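Local coordinates for freshwater cyanophage protein (Microcystis phage Mic1, PDB 6L2W) that is of unknown function but adopts a novel fold and is probably a structural protein of the freshwater cyanophage, at residues E53-N67 and I99-K113. Numbering follows the deposited sequence.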
loop_
_atom_site.group_PDB
_atom_site.type_symbol
_atom_site.label_atom_id
_atom_site.label_comp_id
_atom_site.label_asym_id
_atom_site.label_seq_id
_atom_site.Cartn_x
_atom_site.Cartn_y
_atom_site.Cartn_z
ATOM N N GLU B 53 -21.726 -0.212 4.928
ATOM C CA GLU B 53 -22.362 0.293 3.740
ATOM C C GLU B 53 -21.805 1.683 3.398
ATOM O O GLU B 53 -21.446 1.945 2.258
ATOM C CB GLU B 53 -23.874 0.357 3.970
ATOM C CG GLU B 53 -24.690 0.297 2.695
ATOM C CD GLU B 53 -25.992 -0.475 2.840
ATOM O OE1 GLU B 53 -25.934 -1.728 2.886
ATOM O OE2 GLU B 53 -27.061 0.179 2.910
ATOM N N ASN B 54 -21.727 2.567 4.381
ATOM C CA ASN B 54 -21.355 3.952 4.111
ATOM C C ASN B 54 -19.887 4.029 3.673
ATOM O O ASN B 54 -19.526 4.833 2.847
ATOM C CB ASN B 54 -21.608 4.857 5.322
ATOM C CG ASN B 54 -23.081 5.002 5.656
ATOM O OD1 ASN B 54 -23.458 4.988 6.831
ATOM N ND2 ASN B 54 -23.921 5.131 4.636
ATOM N N VAL B 55 -19.042 3.221 4.288
ATOM C CA VAL B 55 -17.639 3.174 3.947
ATOM C C VAL B 55 -17.511 2.660 2.504
ATOM O O VAL B 55 -16.779 3.236 1.700
ATOM C CB VAL B 55 -16.863 2.317 4.966
ATOM C CG1 VAL B 55 -15.600 1.721 4.372
ATOM C CG2 VAL B 55 -16.551 3.106 6.234
ATOM N N CYS B 56 -18.253 1.611 2.156
ATOM C CA CYS B 56 -18.105 1.044 0.812
ATOM C C CYS B 56 -18.582 2.023 -0.256
ATOM O O CYS B 56 -18.048 2.042 -1.371
ATOM C CB CYS B 56 -18.871 -0.256 0.655
ATOM S SG CYS B 56 -18.073 -1.621 1.529
ATOM N N GLU B 57 -19.576 2.810 0.095
ATOM C CA GLU B 57 -20.198 3.745 -0.845
ATOM C C GLU B 57 -19.218 4.891 -1.133
ATOM O O GLU B 57 -19.085 5.378 -2.277
ATOM C CB GLU B 57 -21.519 4.268 -0.274
ATOM C CG GLU B 57 -22.662 3.265 -0.385
ATOM C CD GLU B 57 -24.055 3.776 -0.021
ATOM O OE1 GLU B 57 -24.297 4.063 1.179
ATOM O OE2 GLU B 57 -24.906 3.869 -0.939
ATOM N N TYR B 58 -18.532 5.334 -0.093
ATOM C CA TYR B 58 -17.637 6.441 -0.287
ATOM C C TYR B 58 -16.415 5.960 -1.093
ATOM O O TYR B 58 -15.957 6.661 -1.995
ATOM C CB TYR B 58 -17.308 7.088 1.058
ATOM C CG TYR B 58 -16.396 8.271 0.913
ATOM C CD1 TYR B 58 -16.842 9.460 0.365
ATOM C CD2 TYR B 58 -15.058 8.174 1.251
ATOM C CE1 TYR B 58 -15.988 10.541 0.192
ATOM C CE2 TYR B 58 -14.194 9.244 1.092
ATOM C CZ TYR B 58 -14.655 10.430 0.556
ATOM O OH TYR B 58 -13.784 11.478 0.414
ATOM N N CYS B 59 -15.927 4.754 -0.796
ATOM C CA CYS B 59 -14.778 4.184 -1.520
ATOM C C CYS B 59 -15.106 4.004 -3.010
ATOM O O CYS B 59 -14.258 4.283 -3.872
ATOM C CB CYS B 59 -14.348 2.853 -0.904
ATOM S SG CYS B 59 -13.530 3.052 0.705
ATOM N N ALA B 60 -16.313 3.549 -3.311
ATOM C CA ALA B 60 -16.778 3.431 -4.702
ATOM C C ALA B 60 -16.740 4.805 -5.380
ATOM O O ALA B 60 -16.291 4.891 -6.510
ATOM C CB ALA B 60 -18.165 2.825 -4.773
ATOM N N LYS B 61 -17.134 5.865 -4.680
ATOM C CA LYS B 61 -17.059 7.243 -5.222
ATOM C C LYS B 61 -15.614 7.599 -5.604
ATOM O O LYS B 61 -15.378 8.367 -6.534
ATOM C CB LYS B 61 -17.556 8.275 -4.202
ATOM C CG LYS B 61 -18.474 9.357 -4.749
ATOM C CD LYS B 61 -19.474 9.897 -3.732
ATOM C CE LYS B 61 -20.563 8.900 -3.376
ATOM N NZ LYS B 61 -21.693 9.531 -2.651
ATOM N N LEU B 62 -14.638 7.060 -4.885
ATOM C CA LEU B 62 -13.262 7.317 -5.231
ATOM C C LEU B 62 -12.763 6.340 -6.308
ATOM O O LEU B 62 -11.629 6.487 -6.763
ATOM C CB LEU B 62 -12.429 7.235 -3.949
ATOM C CG LEU B 62 -12.721 8.321 -2.921
ATOM C CD1 LEU B 62 -11.893 8.094 -1.671
ATOM C CD2 LEU B 62 -12.456 9.714 -3.474
ATOM N N GLY B 63 -13.571 5.351 -6.714
ATOM C CA GLY B 63 -13.153 4.402 -7.764
ATOM C C GLY B 63 -12.465 3.167 -7.191
ATOM O O GLY B 63 -11.753 2.459 -7.879
ATOM N N ILE B 64 -12.717 2.878 -5.934
ATOM C CA ILE B 64 -12.164 1.701 -5.320
ATOM C C ILE B 64 -13.073 0.518 -5.662
ATOM O O ILE B 64 -14.291 0.592 -5.528
ATOM C CB ILE B 64 -12.000 1.911 -3.805
ATOM C CG1 ILE B 64 -10.841 2.868 -3.519
ATOM C CG2 ILE B 64 -11.834 0.586 -3.078
ATOM C CD1 ILE B 64 -10.795 3.376 -2.090
ATOM N N GLU B 65 -12.443 -0.563 -6.080
ATOM C CA GLU B 65 -13.139 -1.676 -6.653
ATOM C C GLU B 65 -12.791 -2.959 -5.885
ATOM O O GLU B 65 -11.748 -3.078 -5.249
ATOM C CB GLU B 65 -12.742 -1.849 -8.121
ATOM C CG GLU B 65 -13.272 -0.786 -9.076
ATOM C CD GLU B 65 -12.653 -0.881 -10.467
ATOM O OE1 GLU B 65 -12.666 -1.983 -11.049
ATOM O OE2 GLU B 65 -12.116 0.131 -10.954
ATOM N N ALA B 66 -13.692 -3.919 -5.982
ATOM C CA ALA B 66 -13.514 -5.222 -5.433
ATOM C C ALA B 66 -12.123 -5.752 -5.815
ATOM O O ALA B 66 -11.612 -5.416 -6.871
ATOM C CB ALA B 66 -14.632 -6.093 -5.953
ATOM N N ASN B 67 -11.514 -6.573 -4.954
ATOM C CA ASN B 67 -10.107 -6.904 -5.094
ATOM C C ASN B 67 -9.908 -8.293 -5.722
ATOM O O ASN B 67 -8.779 -8.642 -6.001
ATOM C CB ASN B 67 -9.329 -6.755 -3.775
ATOM C CG ASN B 67 -9.733 -7.693 -2.658
ATOM O OD1 ASN B 67 -10.330 -8.748 -2.871
ATOM N ND2 ASN B 67 -9.372 -7.317 -1.445
ATOM N N ILE B 99 -14.096 -9.674 4.112
ATOM C CA ILE B 99 -13.522 -9.331 2.819
ATOM C C ILE B 99 -14.549 -9.654 1.736
ATOM O O ILE B 99 -14.754 -8.843 0.849
ATOM C CB ILE B 99 -12.169 -10.037 2.598
ATOM C CG1 ILE B 99 -11.091 -9.409 3.483
ATOM C CG2 ILE B 99 -11.748 -10.018 1.135
ATOM C CD1 ILE B 99 -9.884 -10.291 3.694
ATOM N N ARG B 100 -15.175 -10.828 1.852
ATOM C CA ARG B 100 -16.244 -11.270 0.970
ATOM C C ARG B 100 -17.372 -10.229 0.964
ATOM O O ARG B 100 -17.839 -9.800 -0.105
ATOM C CB ARG B 100 -16.739 -12.651 1.407
ATOM C CG ARG B 100 -17.715 -13.305 0.434
ATOM C CD ARG B 100 -17.722 -14.834 0.437
ATOM N NE ARG B 100 -18.419 -15.471 1.556
ATOM C CZ ARG B 100 -17.835 -16.207 2.510
ATOM N NH1 ARG B 100 -16.515 -16.311 2.576
ATOM N NH2 ARG B 100 -18.583 -16.844 3.399
ATOM N N GLU B 101 -17.792 -9.791 2.137
ATOM C CA GLU B 101 -18.877 -8.826 2.223
ATOM C C GLU B 101 -18.496 -7.534 1.487
ATOM O O GLU B 101 -19.320 -6.965 0.753
ATOM C CB GLU B 101 -19.209 -8.496 3.673
ATOM C CG GLU B 101 -19.945 -9.618 4.378
ATOM C CD GLU B 101 -20.341 -9.344 5.824
ATOM O OE1 GLU B 101 -20.391 -8.144 6.225
ATOM O OE2 GLU B 101 -20.615 -10.335 6.545
ATOM N N ILE B 102 -17.257 -7.074 1.695
ATOM C CA ILE B 102 -16.822 -5.799 1.150
ATOM C C ILE B 102 -16.754 -5.890 -0.371
ATOM O O ILE B 102 -17.200 -4.979 -1.049
ATOM C CB ILE B 102 -15.494 -5.339 1.775
ATOM C CG1 ILE B 102 -15.741 -4.960 3.235
ATOM C CG2 ILE B 102 -14.858 -4.199 0.971
ATOM C CD1 ILE B 102 -14.502 -4.545 3.993
ATOM N N ASN B 103 -16.212 -6.991 -0.862
ATOM C CA ASN B 103 -16.096 -7.243 -2.283
ATOM C C ASN B 103 -17.479 -7.324 -2.947
ATOM O O ASN B 103 -17.653 -6.779 -4.042
ATOM C CB ASN B 103 -15.292 -8.516 -2.543
ATOM C CG ASN B 103 -13.803 -8.251 -2.636
ATOM O OD1 ASN B 103 -13.393 -7.151 -2.998
ATOM N ND2 ASN B 103 -12.990 -9.268 -2.386
ATOM N N LEU B 104 -18.447 -7.988 -2.312
ATOM C CA LEU B 104 -19.799 -8.075 -2.877
ATOM C C LEU B 104 -20.364 -6.651 -3.016
ATOM O O LEU B 104 -20.830 -6.256 -4.071
ATOM C CB LEU B 104 -20.689 -8.968 -1.994
ATOM C CG LEU B 104 -22.194 -8.944 -2.298
ATOM C CD1 LEU B 104 -22.464 -9.360 -3.729
ATOM C CD2 LEU B 104 -22.984 -9.833 -1.333
ATOM N N LYS B 105 -20.271 -5.873 -1.960
ATOM C CA LYS B 105 -20.834 -4.538 -1.953
ATOM C C LYS B 105 -20.122 -3.649 -2.984
ATOM O O LYS B 105 -20.781 -2.985 -3.797
ATOM C CB LYS B 105 -20.762 -3.955 -0.543
ATOM C CG LYS B 105 -21.344 -2.558 -0.415
ATOM C CD LYS B 105 -22.853 -2.524 -0.430
ATOM C CE LYS B 105 -23.373 -1.116 -0.604
ATOM N NZ LYS B 105 -24.846 -1.055 -0.478
ATOM N N LEU B 106 -18.792 -3.658 -3.001
ATOM C CA LEU B 106 -18.064 -2.796 -3.943
ATOM C C LEU B 106 -18.420 -3.196 -5.370
ATOM O O LEU B 106 -18.523 -2.352 -6.257
ATOM C CB LEU B 106 -16.558 -2.924 -3.730
ATOM C CG LEU B 106 -16.007 -2.237 -2.484
ATOM C CD1 LEU B 106 -14.565 -2.664 -2.265
ATOM C CD2 LEU B 106 -16.102 -0.719 -2.587
ATOM N N LYS B 107 -18.597 -4.487 -5.578
ATOM C CA LYS B 107 -18.891 -4.952 -6.908
ATOM C C LYS B 107 -20.325 -4.574 -7.291
ATOM O O LYS B 107 -20.568 -4.286 -8.450
ATOM C CB LYS B 107 -18.696 -6.462 -7.034
ATOM C CG LYS B 107 -18.611 -6.944 -8.469
ATOM C CD LYS B 107 -17.566 -6.201 -9.284
ATOM C CE LYS B 107 -17.308 -6.809 -10.646
ATOM N NZ LYS B 107 -18.519 -6.768 -11.501
ATOM N N GLU B 108 -21.242 -4.596 -6.325
ATOM C CA GLU B 108 -22.617 -4.116 -6.543
ATOM C C GLU B 108 -22.576 -2.631 -6.915
ATOM O O GLU B 108 -23.269 -2.165 -7.828
ATOM C CB GLU B 108 -23.493 -4.254 -5.287
ATOM C CG GLU B 108 -23.861 -5.684 -4.930
ATOM C CD GLU B 108 -24.645 -5.850 -3.632
ATOM O OE1 GLU B 108 -24.331 -5.157 -2.615
ATOM O OE2 GLU B 108 -25.573 -6.688 -3.633
ATOM N N LEU B 109 -21.786 -1.879 -6.170
ATOM C CA LEU B 109 -21.743 -0.447 -6.379
ATOM C C LEU B 109 -21.156 -0.156 -7.759
ATOM O O LEU B 109 -21.647 0.739 -8.432
ATOM C CB LEU B 109 -20.941 0.214 -5.262
ATOM C CG LEU B 109 -21.655 0.232 -3.916
ATOM C CD1 LEU B 109 -20.672 0.599 -2.811
ATOM C CD2 LEU B 109 -22.857 1.186 -3.942
ATOM N N GLU B 110 -20.173 -0.945 -8.192
ATOM C CA GLU B 110 -19.587 -0.729 -9.511
ATOM C C GLU B 110 -20.644 -0.969 -10.600
ATOM O O GLU B 110 -20.649 -0.283 -11.616
ATOM C CB GLU B 110 -18.363 -1.623 -9.726
ATOM C CG GLU B 110 -17.841 -1.610 -11.156
ATOM C CD GLU B 110 -16.706 -2.580 -11.457
ATOM O OE1 GLU B 110 -16.092 -3.121 -10.501
ATOM O OE2 GLU B 110 -16.438 -2.795 -12.655
ATOM N N LEU B 111 -21.501 -1.962 -10.430
ATOM C CA LEU B 111 -22.481 -2.278 -11.481
ATOM C C LEU B 111 -23.640 -1.276 -11.473
ATOM O O LEU B 111 -24.269 -1.061 -12.508
ATOM C CB LEU B 111 -23.012 -3.694 -11.281
ATOM C CG LEU B 111 -21.982 -4.792 -11.517
ATOM C CD1 LEU B 111 -22.553 -6.130 -11.102
ATOM C CD2 LEU B 111 -21.531 -4.844 -12.967
ATOM N N ILE B 112 -23.937 -0.689 -10.328
ATOM C CA ILE B 112 -24.935 0.370 -10.292
ATOM C C ILE B 112 -24.405 1.572 -11.083
ATOM O O ILE B 112 -25.162 2.128 -11.869
ATOM C CB ILE B 112 -25.339 0.733 -8.850
ATOM C CG1 ILE B 112 -26.114 -0.412 -8.192
ATOM C CG2 ILE B 112 -26.130 2.035 -8.807
ATOM C CD1 ILE B 112 -26.215 -0.285 -6.692
ATOM N N LYS B 113 -23.127 1.942 -10.933
ATOM C CA LYS B 113 -22.567 3.050 -11.742
ATOM C C LYS B 113 -22.683 2.730 -13.241
ATOM O O LYS B 113 -23.184 3.554 -14.004
ATOM C CB LYS B 113 -21.115 3.343 -11.348
ATOM C CG LYS B 113 -20.964 4.091 -10.032
ATOM C CD LYS B 113 -19.686 3.781 -9.272
ATOM C CE LYS B 113 -18.452 4.390 -9.903
ATOM N NZ LYS B 113 -17.374 4.601 -8.904
HETATM O O HOH W 1 -16.792 -0.301 -6.498
HETATM O O HOH W 2 -15.743 -3.462 -7.805
#
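Cys56 packs against Lys105, Leu106 and Leu109 in a helix-helix contact of Gp72's novel alpha+beta fold, where both helices lie beside an antiparallel sheet. The short segments cross at -48°, with a closest axis approach of 9.4 Å. Cys56, small enough for its hole, enters as a knob among Ile102, Lys105, Leu106 and Leu109, with its CB 3.5 Å from CG of Lys105. One turn on, the small methyl of Ala60 suits a close approach, CB to CB of Leu109 at 3.8 Å. With CG anti to the backbone N (chi1 -179°) and a bend at chi2, Lys105 lays CB and CG against Cys56 and carries NZ on to a long salt bridge with Glu53 at the more exposed margin. Leu106 fills the middle, its CD2 beside Cys56, and the side chain also touches Trp76 of strand 75-77.

Beyond the helix, Gly63 takes the positive phi of a Schellman motif, turning the chain along helix 99-113. One water bridges the carbonyls of Ile64 and Leu106; another accepts from Ala66 N and donates to Glu110 OE1. Asn103 suits its place beside Ala66 and Asn67 because its amide both accepts and donates: OD1 receives Asn67 N and also Trp76 NE1, while ND2 reaches Asn67 OD1 at 2.8 Å, nearly straight (170°), from above that carbonyl's plane.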